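Local coordinates for fatty-acid-binding protein 1 (PDB 4DOO), which binds fatty acids, preferentially saturated ones, in the plastid through its chalcone-isomerase-like fold, and may be involved in alpha-linolenic acid metabolism, at residues 27-32 with 42-47; 48-53 with 84-89; 106-111 with 125-130; 132-137 with 158-163. One frame throughout, in Å; residues are numbered along the deposited sequence.

Contact 1 (27-32 with 42-47). With DAO (lauric acid), chain C; DAO (lauric acid), chain D.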
# COMPACT_ATOMS: atom_id res chain seq x y z
N VAL A 27 8.81 -4.58 -1.47
CA VAL A 27 8.30 -5.53 -0.49
C VAL A 27 8.81 -5.12 0.89
O VAL A 27 10.00 -4.84 1.05
CB VAL A 27 8.77 -6.96 -0.81
CG1 VAL A 27 8.39 -7.91 0.32
CG2 VAL A 27 8.14 -7.41 -2.12
N GLY A 28 7.92 -5.10 1.87
CA GLY A 28 8.32 -4.72 3.21
C GLY A 28 7.56 -5.42 4.33
O GLY A 28 6.75 -6.32 4.08
N LEU A 29 7.83 -4.99 5.56
CA LEU A 29 7.17 -5.55 6.74
C LEU A 29 6.55 -4.44 7.57
O LEU A 29 7.15 -3.38 7.75
CB LEU A 29 8.19 -6.31 7.60
CG LEU A 29 8.89 -7.55 7.04
CD1 LEU A 29 9.81 -8.13 8.11
CD2 LEU A 29 7.85 -8.58 6.61
N ARG A 30 5.35 -4.70 8.07
CA ARG A 30 4.64 -3.75 8.92
C ARG A 30 4.82 -4.34 10.31
O ARG A 30 4.34 -5.44 10.59
CB ARG A 30 3.15 -3.71 8.55
CG ARG A 30 2.33 -2.57 9.16
CD ARG A 30 1.88 -2.84 10.59
NE ARG A 30 0.79 -1.94 10.96
CZ ARG A 30 0.71 -1.28 12.11
NH1 ARG A 30 1.66 -1.42 13.03
NH2 ARG A 30 -0.32 -0.47 12.35
N LYS A 31 5.53 -3.62 11.16
CA LYS A 31 5.80 -4.08 12.51
C LYS A 31 5.01 -3.31 13.56
O LYS A 31 4.40 -2.28 13.28
CB LYS A 31 7.29 -3.96 12.83
CG LYS A 31 8.19 -4.75 11.90
CD LYS A 31 9.66 -4.39 12.11
CE LYS A 31 10.54 -5.12 11.11
NZ LYS A 31 11.98 -4.78 11.29
N LYS A 32 5.04 -3.84 14.78
CA LYS A 32 4.39 -3.22 15.92
C LYS A 32 5.47 -3.13 16.99
O LYS A 32 6.00 -4.16 17.43
CB LYS A 32 3.23 -4.08 16.42
CG LYS A 32 2.65 -3.65 17.76
CD LYS A 32 2.10 -2.24 17.72
CE LYS A 32 1.46 -1.87 19.06
NZ LYS A 32 0.91 -0.49 19.06
N VAL A 42 3.95 -7.89 12.07
CA VAL A 42 2.52 -8.11 11.92
C VAL A 42 2.15 -8.73 10.57
O VAL A 42 1.44 -9.73 10.52
CB VAL A 42 1.74 -6.80 12.11
CG1 VAL A 42 0.23 -7.08 12.09
CG2 VAL A 42 2.13 -6.16 13.44
N TYR A 43 2.64 -8.12 9.49
CA TYR A 43 2.38 -8.65 8.16
C TYR A 43 3.42 -8.18 7.16
O TYR A 43 4.10 -7.18 7.38
CB TYR A 43 0.97 -8.27 7.67
CG TYR A 43 0.68 -6.78 7.50
CD1 TYR A 43 -0.02 -6.08 8.48
CD2 TYR A 43 1.06 -6.10 6.35
CE1 TYR A 43 -0.34 -4.73 8.31
CE2 TYR A 43 0.75 -4.76 6.17
CZ TYR A 43 0.05 -4.07 7.15
OH TYR A 43 -0.30 -2.76 6.95
N ALA A 44 3.56 -8.92 6.07
CA ALA A 44 4.48 -8.56 5.00
C ALA A 44 3.60 -7.95 3.93
O ALA A 44 2.43 -8.32 3.81
CB ALA A 44 5.17 -9.80 4.45
N PHE A 45 4.13 -7.00 3.17
CA PHE A 45 3.33 -6.39 2.12
C PHE A 45 4.14 -6.18 0.85
O PHE A 45 5.37 -6.10 0.89
CB PHE A 45 2.71 -5.07 2.61
CG PHE A 45 3.71 -4.00 2.97
CD1 PHE A 45 4.23 -3.15 1.99
CD2 PHE A 45 4.12 -3.83 4.29
CE1 PHE A 45 5.15 -2.15 2.33
CE2 PHE A 45 5.04 -2.84 4.64
CZ PHE A 45 5.56 -2.00 3.66
N GLY A 46 3.44 -6.14 -0.27
CA GLY A 46 4.08 -5.94 -1.55
C GLY A 46 3.32 -4.83 -2.25
O GLY A 46 2.09 -4.84 -2.27
N VAL A 47 4.05 -3.87 -2.80
CA VAL A 47 3.42 -2.75 -3.48
C VAL A 47 3.57 -2.89 -4.99
O VAL A 47 4.69 -2.98 -5.51
CB VAL A 47 4.04 -1.41 -3.04
CG1 VAL A 47 3.30 -0.25 -3.71
CG2 VAL A 47 3.99 -1.27 -1.52
O1 DAO C . -2.33 -0.22 10.38
O2 DAO C . -1.18 -1.61 9.11
C1 DAO C . -2.08 -0.75 9.27
C2 DAO C . -2.91 -0.34 8.08
C3 DAO C . -3.80 -1.50 7.65
C4 DAO C . -4.79 -1.07 6.57
C5 DAO C . -5.47 -2.28 5.92
C6 DAO C . -6.63 -2.79 6.78
C7 DAO C . -6.89 -4.26 6.53
C8 DAO C . -7.69 -4.85 7.69
C9 DAO C . -7.83 -6.36 7.55
C10 DAO C . -8.71 -6.91 8.67
C11 DAO C . -9.43 -8.17 8.22
C12 DAO C . -10.13 -8.84 9.39
O1 DAO D . 0.76 -7.31 21.56
O2 DAO D . -0.39 -8.82 20.45
C1 DAO D . 0.27 -7.76 20.50
C2 DAO D . 0.48 -6.98 19.22
C3 DAO D . -0.74 -6.12 18.92
C4 DAO D . -1.13 -6.21 17.45
C5 DAO D . -0.84 -4.89 16.73
C6 DAO D . -2.02 -4.48 15.86
C7 DAO D . -1.60 -4.27 14.41
C8 DAO D . -2.74 -4.61 13.46
C9 DAO D . -2.56 -3.93 12.11
C10 DAO D . -2.67 -4.94 10.98
C11 DAO D . -3.90 -4.69 10.11
C12 DAO D . -4.12 -5.82 9.14
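Arg30 lays its aliphatic stem over the ring of Tyr43, CB lying 3.5 Å from the ring centroid, and this CH-pi contact is the tightly packed part of the pairing. CG, anti to the backbone N (chi1 -168°), stands 3.4 Å from Tyr43 CZ. The guanidinium grips a bound lauric acid: NE reaches O2 at 2.7 Å and NH2 reaches O1 at 2.8 Å, both nearly straight. Tyr43 OH gives O2 a second bond, 2.6 Å long, so two protein donors hold one carboxylate oxygen. Phe45 packs in a similar but less close way, Gly28 CA over its ring face 4.1 Å from the centroid, where a side chain would collide with it. A classic beta bulge, Val42 and Tyr43 both opposite Arg30, interrupts the antiparallel ladder. Beyond it the packing thins: Lys31 turns away and is exposed, while Lys32 CB touches Val42 CG2 at 3.8 Å and its CG lies against a second lauric acid. The two segments belong to the hairpin of strands 22-33 and 39-50; strand 87-93 pairs with strand 39-50 on its other side, Tyr43 touching its Leu91 and Ile93, and Tyr181 of helix 171-182 and helix 189-202 lie beside Phe45.

Contact 2 (48-53 with 84-89); sequences YADCDD and DIKMTI
A single carboxylate oxygen, Asp53 OD1, is gripped by both the backbone and the side chain of Lys86. The amide Lys86 N meets OD1 at 2.9 Å in an almost straight bond on its anti side, while NZ comes to the syn side at 2.8 Å and makes a salt bridge. Bends at chi3 (-65°) and chi4 (-61°) turn the end of the lysine back, which lets one residue bind the same oxygen twice; the two side chains cross at about a right angle. NZ also donates to a water at 2.8 Å. A long second salt bridge, 3.8 Å from NZ to Asp50 OD2, extends the charge network, Asp50 lying beside the lysine and pointing the same way. The other oxygen of Asp50 works at the helix start: OD1 accepts from Asp53 N at 2.9 Å through its anti lone pair. Nearer the backbone, Asp53 CB packs on Ile85 CG2. An alanine at Asp53 would probably leave the amide of Lys86 without its acceptor and the ammonium less firmly placed, with the long Asp50 bridge and the water remaining of the contacts described. Towards Tyr48 the contact becomes ordinary antiparallel sheet, with Tyr48 and Thr88 a hydrogen-bonded pair and Ala49 and Met87 a non-hydrogen-bonded one. The polar ends of Tyr48 and Thr88 are bonded outside the two segments, Tyr48 OH to Pro15 O and Thr88 OG1 to Arg22 NH1. Strand 39-50 thus passes directly into helix 51-61 through an Asp N-cap, with the following strand's approach pinned to the helix's first turn by a salt-bridge network.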
# COMPACT_ATOMS: atom_id res chain seq x y z
N TYR A 48 2.43 -2.92 -5.69
CA TYR A 48 2.38 -3.07 -7.14
C TYR A 48 1.84 -1.81 -7.82
O TYR A 48 0.98 -1.13 -7.28
CB TYR A 48 1.45 -4.22 -7.54
CG TYR A 48 1.87 -5.59 -7.05
CD1 TYR A 48 1.65 -5.97 -5.72
CD2 TYR A 48 2.46 -6.50 -7.91
CE1 TYR A 48 2.01 -7.24 -5.27
CE2 TYR A 48 2.83 -7.77 -7.47
CZ TYR A 48 2.59 -8.13 -6.15
OH TYR A 48 2.95 -9.39 -5.71
N ALA A 49 2.35 -1.51 -9.01
CA ALA A 49 1.90 -0.35 -9.77
C ALA A 49 1.76 -0.72 -11.25
O ALA A 49 2.57 -1.47 -11.79
CB ALA A 49 2.90 0.80 -9.62
N ASP A 50 0.71 -0.21 -11.89
CA ASP A 50 0.47 -0.49 -13.31
C ASP A 50 1.56 0.18 -14.14
O ASP A 50 1.78 1.38 -14.05
CB ASP A 50 -0.91 0.04 -13.71
CG ASP A 50 -1.21 -0.19 -15.18
OD1 ASP A 50 -0.71 0.60 -16.02
OD2 ASP A 50 -1.93 -1.15 -15.50
N CYS A 51 2.23 -0.62 -14.96
CA CYS A 51 3.32 -0.14 -15.80
C CYS A 51 2.96 1.01 -16.73
O CYS A 51 3.67 2.01 -16.78
CB CYS A 51 3.88 -1.29 -16.64
SG CYS A 51 4.66 -2.57 -15.66
N ASP A 52 1.87 0.86 -17.47
CA ASP A 52 1.46 1.90 -18.40
C ASP A 52 1.16 3.22 -17.70
O ASP A 52 1.52 4.29 -18.19
CB ASP A 52 0.24 1.46 -19.21
CG ASP A 52 0.53 0.27 -20.11
OD1 ASP A 52 1.60 0.24 -20.75
OD2 ASP A 52 -0.32 -0.65 -20.16
N ASP A 53 0.48 3.15 -16.56
CA ASP A 53 0.13 4.34 -15.79
C ASP A 53 1.38 5.08 -15.32
O ASP A 53 1.44 6.31 -15.36
CB ASP A 53 -0.74 3.96 -14.59
CG ASP A 53 -2.14 3.51 -14.99
OD1 ASP A 53 -2.85 2.97 -14.13
OD2 ASP A 53 -2.53 3.71 -16.16
N ASP A 84 -3.25 9.31 -11.32
CA ASP A 84 -4.25 8.27 -11.47
C ASP A 84 -3.51 7.02 -11.94
O ASP A 84 -3.51 6.68 -13.12
CB ASP A 84 -5.32 8.68 -12.48
CG ASP A 84 -6.45 7.67 -12.58
OD1 ASP A 84 -6.72 6.98 -11.57
OD2 ASP A 84 -7.09 7.59 -13.65
N ILE A 85 -2.85 6.37 -10.99
CA ILE A 85 -2.09 5.16 -11.26
C ILE A 85 -2.71 4.00 -10.50
O ILE A 85 -2.86 4.07 -9.28
CB ILE A 85 -0.61 5.34 -10.82
CG1 ILE A 85 0.08 6.38 -11.72
CG2 ILE A 85 0.12 4.00 -10.86
CD1 ILE A 85 1.48 6.77 -11.26
N LYS A 86 -3.07 2.95 -11.22
CA LYS A 86 -3.65 1.76 -10.61
C LYS A 86 -2.56 1.08 -9.80
O LYS A 86 -1.45 0.85 -10.30
CB LYS A 86 -4.19 0.81 -11.68
CG LYS A 86 -5.45 1.33 -12.37
CD LYS A 86 -6.01 0.33 -13.37
CE LYS A 86 -5.07 0.10 -14.54
NZ LYS A 86 -4.81 1.35 -15.31
N MET A 87 -2.87 0.75 -8.56
CA MET A 87 -1.91 0.09 -7.69
C MET A 87 -2.58 -0.97 -6.83
O MET A 87 -3.80 -0.97 -6.64
CB MET A 87 -1.25 1.11 -6.76
CG MET A 87 -0.56 2.26 -7.45
SD MET A 87 0.30 3.27 -6.23
CE MET A 87 1.35 4.28 -7.29
N THR A 88 -1.75 -1.86 -6.30
CA THR A 88 -2.23 -2.91 -5.42
C THR A 88 -1.26 -3.05 -4.26
O THR A 88 -0.05 -2.99 -4.45
CB THR A 88 -2.31 -4.29 -6.13
OG1 THR A 88 -3.31 -4.26 -7.15
CG2 THR A 88 -2.67 -5.39 -5.12
N ILE A 89 -1.82 -3.18 -3.06
CA ILE A 89 -1.02 -3.39 -1.86
C ILE A 89 -1.49 -4.76 -1.38
O ILE A 89 -2.63 -4.91 -0.96
CB ILE A 89 -1.33 -2.36 -0.74
CG1 ILE A 89 -1.03 -0.94 -1.22
CG2 ILE A 89 -0.51 -2.69 0.50
CD1 ILE A 89 0.41 -0.73 -1.63
O HOH W 1 -3.44 1.14 -17.74

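Contact 3 (106-111 with 125-130). With DAO (lauric acid), chain C; DAO (lauric acid), chain D.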
# COMPACT_ATOMS: atom_id res chain seq x y z
N ALA A 106 -6.31 -0.70 15.45
CA ALA A 106 -5.03 -0.37 14.84
C ALA A 106 -5.14 0.33 13.49
O ALA A 106 -4.47 1.34 13.26
CB ALA A 106 -4.16 -1.61 14.71
N PHE A 107 -5.97 -0.19 12.58
CA PHE A 107 -6.08 0.48 11.29
C PHE A 107 -6.95 1.73 11.36
O PHE A 107 -6.85 2.61 10.51
CB PHE A 107 -6.56 -0.49 10.18
CG PHE A 107 -8.00 -0.92 10.26
CD1 PHE A 107 -9.03 -0.00 10.07
CD2 PHE A 107 -8.32 -2.25 10.47
CE1 PHE A 107 -10.36 -0.41 10.07
CE2 PHE A 107 -9.66 -2.68 10.48
CZ PHE A 107 -10.68 -1.76 10.28
N GLN A 108 -7.80 1.83 12.38
CA GLN A 108 -8.61 3.03 12.52
C GLN A 108 -7.68 4.17 12.93
O GLN A 108 -7.86 5.31 12.52
CB GLN A 108 -9.71 2.82 13.56
CG GLN A 108 -10.92 2.09 12.97
CD GLN A 108 -11.83 1.49 14.03
OE1 GLN A 108 -12.90 0.97 13.72
NE2 GLN A 108 -11.39 1.53 15.28
N GLU A 109 -6.66 3.83 13.72
CA GLU A 109 -5.69 4.82 14.16
C GLU A 109 -4.75 5.23 13.02
O GLU A 109 -4.58 6.42 12.74
CB GLU A 109 -4.86 4.28 15.33
CG GLU A 109 -4.04 5.34 16.04
CD GLU A 109 -3.37 4.81 17.31
OE1 GLU A 109 -2.45 3.97 17.19
OE2 GLU A 109 -3.77 5.24 18.41
N SER A 110 -4.13 4.25 12.37
CA SER A 110 -3.20 4.53 11.28
C SER A 110 -3.88 5.25 10.11
O SER A 110 -3.41 6.29 9.65
CB SER A 110 -2.54 3.24 10.79
OG SER A 110 -3.50 2.34 10.28
N VAL A 111 -4.98 4.68 9.63
CA VAL A 111 -5.70 5.30 8.52
C VAL A 111 -6.29 6.62 8.99
O VAL A 111 -6.27 7.62 8.27
CB VAL A 111 -6.82 4.37 8.01
CG1 VAL A 111 -7.66 5.09 6.96
CG2 VAL A 111 -6.21 3.10 7.41
N GLU A 125 -17.14 9.57 9.02
CA GLU A 125 -17.98 8.75 8.17
C GLU A 125 -17.17 8.04 7.10
O GLU A 125 -17.45 6.89 6.75
CB GLU A 125 -19.09 9.58 7.52
CG GLU A 125 -20.03 10.26 8.52
CD GLU A 125 -21.30 10.81 7.88
OE1 GLU A 125 -22.11 11.42 8.61
OE2 GLU A 125 -21.48 10.62 6.66
N LEU A 126 -16.17 8.72 6.57
CA LEU A 126 -15.32 8.13 5.55
C LEU A 126 -14.58 6.95 6.17
O LEU A 126 -14.57 5.85 5.60
CB LEU A 126 -14.31 9.17 5.04
CG LEU A 126 -13.31 8.64 4.00
CD1 LEU A 126 -14.08 8.03 2.83
CD2 LEU A 126 -12.41 9.78 3.52
N LEU A 127 -13.99 7.17 7.34
CA LEU A 127 -13.27 6.11 8.04
C LEU A 127 -14.21 4.96 8.38
O LEU A 127 -13.79 3.80 8.39
CB LEU A 127 -12.63 6.64 9.33
CG LEU A 127 -11.84 5.61 10.16
CD1 LEU A 127 -10.69 5.04 9.33
CD2 LEU A 127 -11.30 6.27 11.42
N GLN A 128 -15.47 5.27 8.65
CA GLN A 128 -16.43 4.22 8.98
C GLN A 128 -16.79 3.39 7.75
O GLN A 128 -17.06 2.20 7.86
CB GLN A 128 -17.70 4.83 9.59
CG GLN A 128 -18.73 3.80 10.04
CD GLN A 128 -18.13 2.72 10.94
OE1 GLN A 128 -17.54 3.02 11.98
NE2 GLN A 128 -18.29 1.46 10.54
N SER A 129 -16.81 4.02 6.58
CA SER A 129 -17.13 3.29 5.35
C SER A 129 -16.03 2.27 5.07
O SER A 129 -16.27 1.22 4.47
CB SER A 129 -17.27 4.26 4.17
OG SER A 129 -16.06 4.91 3.87
N PHE A 130 -14.81 2.59 5.50
CA PHE A 130 -13.68 1.69 5.31
C PHE A 130 -13.81 0.54 6.31
O PHE A 130 -13.72 -0.63 5.94
CB PHE A 130 -12.36 2.43 5.54
CG PHE A 130 -11.14 1.56 5.38
CD1 PHE A 130 -10.84 0.99 4.15
CD2 PHE A 130 -10.30 1.31 6.46
CE1 PHE A 130 -9.71 0.17 3.99
CE2 PHE A 130 -9.17 0.50 6.32
CZ PHE A 130 -8.88 -0.07 5.08
O1 DAO C . -2.33 -0.22 10.38
O2 DAO C . -1.18 -1.61 9.11
C1 DAO C . -2.08 -0.75 9.27
C2 DAO C . -2.91 -0.34 8.08
C3 DAO C . -3.80 -1.50 7.65
C4 DAO C . -4.79 -1.07 6.57
C5 DAO C . -5.47 -2.28 5.92
C6 DAO C . -6.63 -2.79 6.78
C7 DAO C . -6.89 -4.26 6.53
C8 DAO C . -7.69 -4.85 7.69
C9 DAO C . -7.83 -6.36 7.55
C10 DAO C . -8.71 -6.91 8.67
C11 DAO C . -9.43 -8.17 8.22
C12 DAO C . -10.13 -8.84 9.39
O1 DAO D . 0.76 -7.31 21.56
O2 DAO D . -0.39 -8.82 20.45
C1 DAO D . 0.27 -7.76 20.50
C2 DAO D . 0.48 -6.98 19.22
C3 DAO D . -0.74 -6.12 18.92
C4 DAO D . -1.13 -6.21 17.45
C5 DAO D . -0.84 -4.89 16.73
C6 DAO D . -2.02 -4.48 15.86
C7 DAO D . -1.60 -4.27 14.41
C8 DAO D . -2.74 -4.61 13.46
C9 DAO D . -2.56 -3.93 12.11
C10 DAO D . -2.67 -4.94 10.98
C11 DAO D . -3.90 -4.69 10.11
C12 DAO D . -4.12 -5.82 9.14
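Phe107 turns a ring face to the edge of Phe130 in an offset T-shaped stack, the planes 83° apart and the centroids separated by 5.5 Å. The closest atoms are Phe107 CD1 and Phe130 CE2, 3.8 Å apart. At its rim Phe130 also meets a bound lauric acid, CZ touching C6 of the chain, so its edge serves protein and ligand alike. The pair is the aromatic centre of a helix-helix packing in the chalcone-isomerase-like fold, where segments 106-111 and 125-130 of helices 100-118 and 124-131 run at 138°, their axes 10.8 Å apart at closest approach. Phe107 holds CG between its backbone N and carbonyl carbon (chi1 71°), a crowded position. Its ring also meets the fatty acid, whose C8 lies 3.9 Å from CD2. An alanine at Phe107 would probably leave the edge of Phe130 without its stacking partner and open a gap beside the middle of the lipid chain. Farther along, branched residues carry the packing: Val111 CG1 meets Leu127 CD1, Val111 CG2 approaches Phe130, and Leu127 CD2 rests on the carbonyl oxygen of Gln108. Phe134 adds a third ring to the cluster, and helix 171-182 covers the contact, Ile177 against Phe130 and Leu173 against Val111. On the ligand side of helix 100-118, Ala106 CB packs against a second lauric acid, while Ser110 OG donates a 2.8 Å hydrogen bond to carboxylate atom O1 of the first.

Contact 4 (132-137 with 158-163); sequences SLFKDE and VAIEGN. With DAO (lauric acid), chain C.
Ile160, whose side chain meets Phe134 and Glu137, has its backbone N held by Asn163 O at 2.8 Å, and Asn163 N returns a bond to Ile160 O. This reciprocal pair closes a tight type I' turn over Glu161 and Gly162. The contact itself is largely apolar and reaches across to the segment 132-137. The Phe134 ring takes contacts from two residues: the CD1 methyl of Ile160 sits at the ring edge, 3.7 Å from CD2, while Val158 CG1 lies 3.8 Å from CE2. One face of the ring carries a bound lauric acid, with C8 at 3.7 Å from CE2, and Leu133 CB covers the opposite face toward its rim. Leu133 itself meets Val158, CD1 to CG2. Glu137 and Ile160 approach tip to tip, OE1 standing 3.5 Å from the methyl CD1. The bend at chi2 (-57°) places Glu137 CD 3.8 Å from the same methyl, and Glu137 CB touches C12, the methyl end of the lipid, at 3.5 Å. Glu137 and Phe134 therefore line the pocket at the tail of the fatty acid, remote from the carboxylate. A type I turn from Phe134 to Glu137 shapes the segment, and Phe134 O accepts from Arg104 of helix 100-118. Segment 132-137 follows helix 124-131, while Val158 and Ile160 project from strand 155-160, which lies between strands 145-151 and 163-169 of the sheet.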
# COMPACT_ATOMS: atom_id res chain seq x y z
N SER A 132 -16.40 -0.62 7.79
CA SER A 132 -17.53 -1.48 7.44
C SER A 132 -17.19 -2.57 6.43
O SER A 132 -17.89 -3.57 6.34
CB SER A 132 -18.69 -0.63 6.91
OG SER A 132 -19.19 0.23 7.91
N LEU A 133 -16.12 -2.36 5.66
CA LEU A 133 -15.72 -3.36 4.67
C LEU A 133 -15.33 -4.67 5.35
O LEU A 133 -15.41 -5.74 4.75
CB LEU A 133 -14.54 -2.84 3.84
CG LEU A 133 -14.76 -1.61 2.96
CD1 LEU A 133 -13.45 -1.26 2.26
CD2 LEU A 133 -15.85 -1.88 1.93
N PHE A 134 -14.91 -4.59 6.61
CA PHE A 134 -14.49 -5.78 7.34
C PHE A 134 -15.45 -6.17 8.46
O PHE A 134 -15.08 -6.91 9.37
CB PHE A 134 -13.09 -5.57 7.93
CG PHE A 134 -12.12 -4.93 6.98
CD1 PHE A 134 -12.05 -3.55 6.86
CD2 PHE A 134 -11.30 -5.71 6.18
CE1 PHE A 134 -11.18 -2.95 5.95
CE2 PHE A 134 -10.42 -5.12 5.27
CZ PHE A 134 -10.36 -3.74 5.16
N LYS A 135 -16.69 -5.69 8.37
CA LYS A 135 -17.70 -5.98 9.38
C LYS A 135 -18.04 -7.46 9.54
O LYS A 135 -18.46 -7.89 10.62
CB LYS A 135 -18.98 -5.20 9.07
CG LYS A 135 -19.60 -5.54 7.72
CD LYS A 135 -20.81 -4.67 7.41
CE LYS A 135 -21.93 -4.89 8.41
NZ LYS A 135 -22.40 -6.31 8.41
N ASP A 136 -17.85 -8.25 8.49
CA ASP A 136 -18.16 -9.68 8.54
C ASP A 136 -16.99 -10.60 8.86
O ASP A 136 -17.12 -11.82 8.81
CB ASP A 136 -18.79 -10.12 7.22
CG ASP A 136 -20.10 -9.40 6.92
OD1 ASP A 136 -20.95 -9.35 7.83
OD2 ASP A 136 -20.26 -8.90 5.79
N GLU A 137 -15.84 -10.02 9.20
CA GLU A 137 -14.67 -10.81 9.52
C GLU A 137 -14.60 -11.08 11.02
O GLU A 137 -14.71 -10.15 11.82
CB GLU A 137 -13.40 -10.09 9.07
CG GLU A 137 -13.46 -9.65 7.62
CD GLU A 137 -13.70 -10.82 6.68
OE1 GLU A 137 -14.17 -10.59 5.55
OE2 GLU A 137 -13.41 -11.97 7.07
N VAL A 158 -11.22 -3.65 -1.85
CA VAL A 158 -10.59 -4.60 -0.95
C VAL A 158 -11.06 -6.03 -1.19
O VAL A 158 -12.25 -6.29 -1.34
CB VAL A 158 -10.90 -4.26 0.53
CG1 VAL A 158 -10.18 -5.26 1.45
CG2 VAL A 158 -10.46 -2.84 0.84
N ALA A 159 -10.10 -6.94 -1.23
CA ALA A 159 -10.38 -8.35 -1.42
C ALA A 159 -9.67 -9.12 -0.32
O ALA A 159 -8.50 -8.85 -0.01
CB ALA A 159 -9.90 -8.81 -2.79
N ILE A 160 -10.37 -10.07 0.29
CA ILE A 160 -9.81 -10.88 1.36
C ILE A 160 -9.83 -12.34 0.93
O ILE A 160 -10.88 -12.87 0.54
CB ILE A 160 -10.62 -10.69 2.67
CG1 ILE A 160 -10.56 -9.23 3.11
CG2 ILE A 160 -10.07 -11.59 3.77
CD1 ILE A 160 -11.35 -8.92 4.37
N GLU A 161 -8.67 -12.97 0.98
CA GLU A 161 -8.51 -14.36 0.57
C GLU A 161 -9.07 -14.59 -0.83
O GLU A 161 -9.66 -15.64 -1.12
CB GLU A 161 -9.18 -15.30 1.58
CG GLU A 161 -8.51 -15.33 2.95
CD GLU A 161 -7.12 -15.96 2.93
OE1 GLU A 161 -6.25 -15.51 2.15
OE2 GLU A 161 -6.88 -16.91 3.71
N GLY A 162 -8.89 -13.60 -1.70
CA GLY A 162 -9.35 -13.71 -3.07
C GLY A 162 -10.79 -13.30 -3.32
O GLY A 162 -11.24 -13.29 -4.47
N ASN A 163 -11.52 -12.95 -2.26
CA ASN A 163 -12.91 -12.55 -2.40
C ASN A 163 -13.11 -11.05 -2.21
O ASN A 163 -12.78 -10.50 -1.16
CB ASN A 163 -13.77 -13.31 -1.38
CG ASN A 163 -13.63 -14.82 -1.50
OD1 ASN A 163 -13.76 -15.37 -2.59
ND2 ASN A 163 -13.38 -15.48 -0.38
O1 DAO C . -2.33 -0.22 10.38
O2 DAO C . -1.18 -1.61 9.11
C1 DAO C . -2.08 -0.75 9.27
C2 DAO C . -2.91 -0.34 8.08
C3 DAO C . -3.80 -1.50 7.65
C4 DAO C . -4.79 -1.07 6.57
C5 DAO C . -5.47 -2.28 5.92
C6 DAO C . -6.63 -2.79 6.78
C7 DAO C . -6.89 -4.26 6.53
C8 DAO C . -7.69 -4.85 7.69
C9 DAO C . -7.83 -6.36 7.55
C10 DAO C . -8.71 -6.91 8.67
C11 DAO C . -9.43 -8.17 8.22
C12 DAO C . -10.13 -8.84 9.39

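Contacts 1 to 4 follow one another along the chain, each closing before the next opens. Contacts 1 and 2 share strand 39-50, which pairs with strand 22-33 on one side and strand 87-93 on the other; their centres are about 19 Å apart, yet Val47 CG1 and Ile89 CD1 touch at 3.6 Å. Contacts 3 and 4 lie closer, about 14 Å between centres, and meet where Phe107 CZ comes 4.1 Å from Phe134 CD1. The antiparallel sheet is reached by contacts 1, 2 and 4. Contacts 1, 3 and 4 surround the same lauric acid, from sheet, helices and the loop 132-137, whereas contact 2, a sheet-to-helix joint, does not meet the lipid. The pocket is thus assembled from distant parts of the sequence.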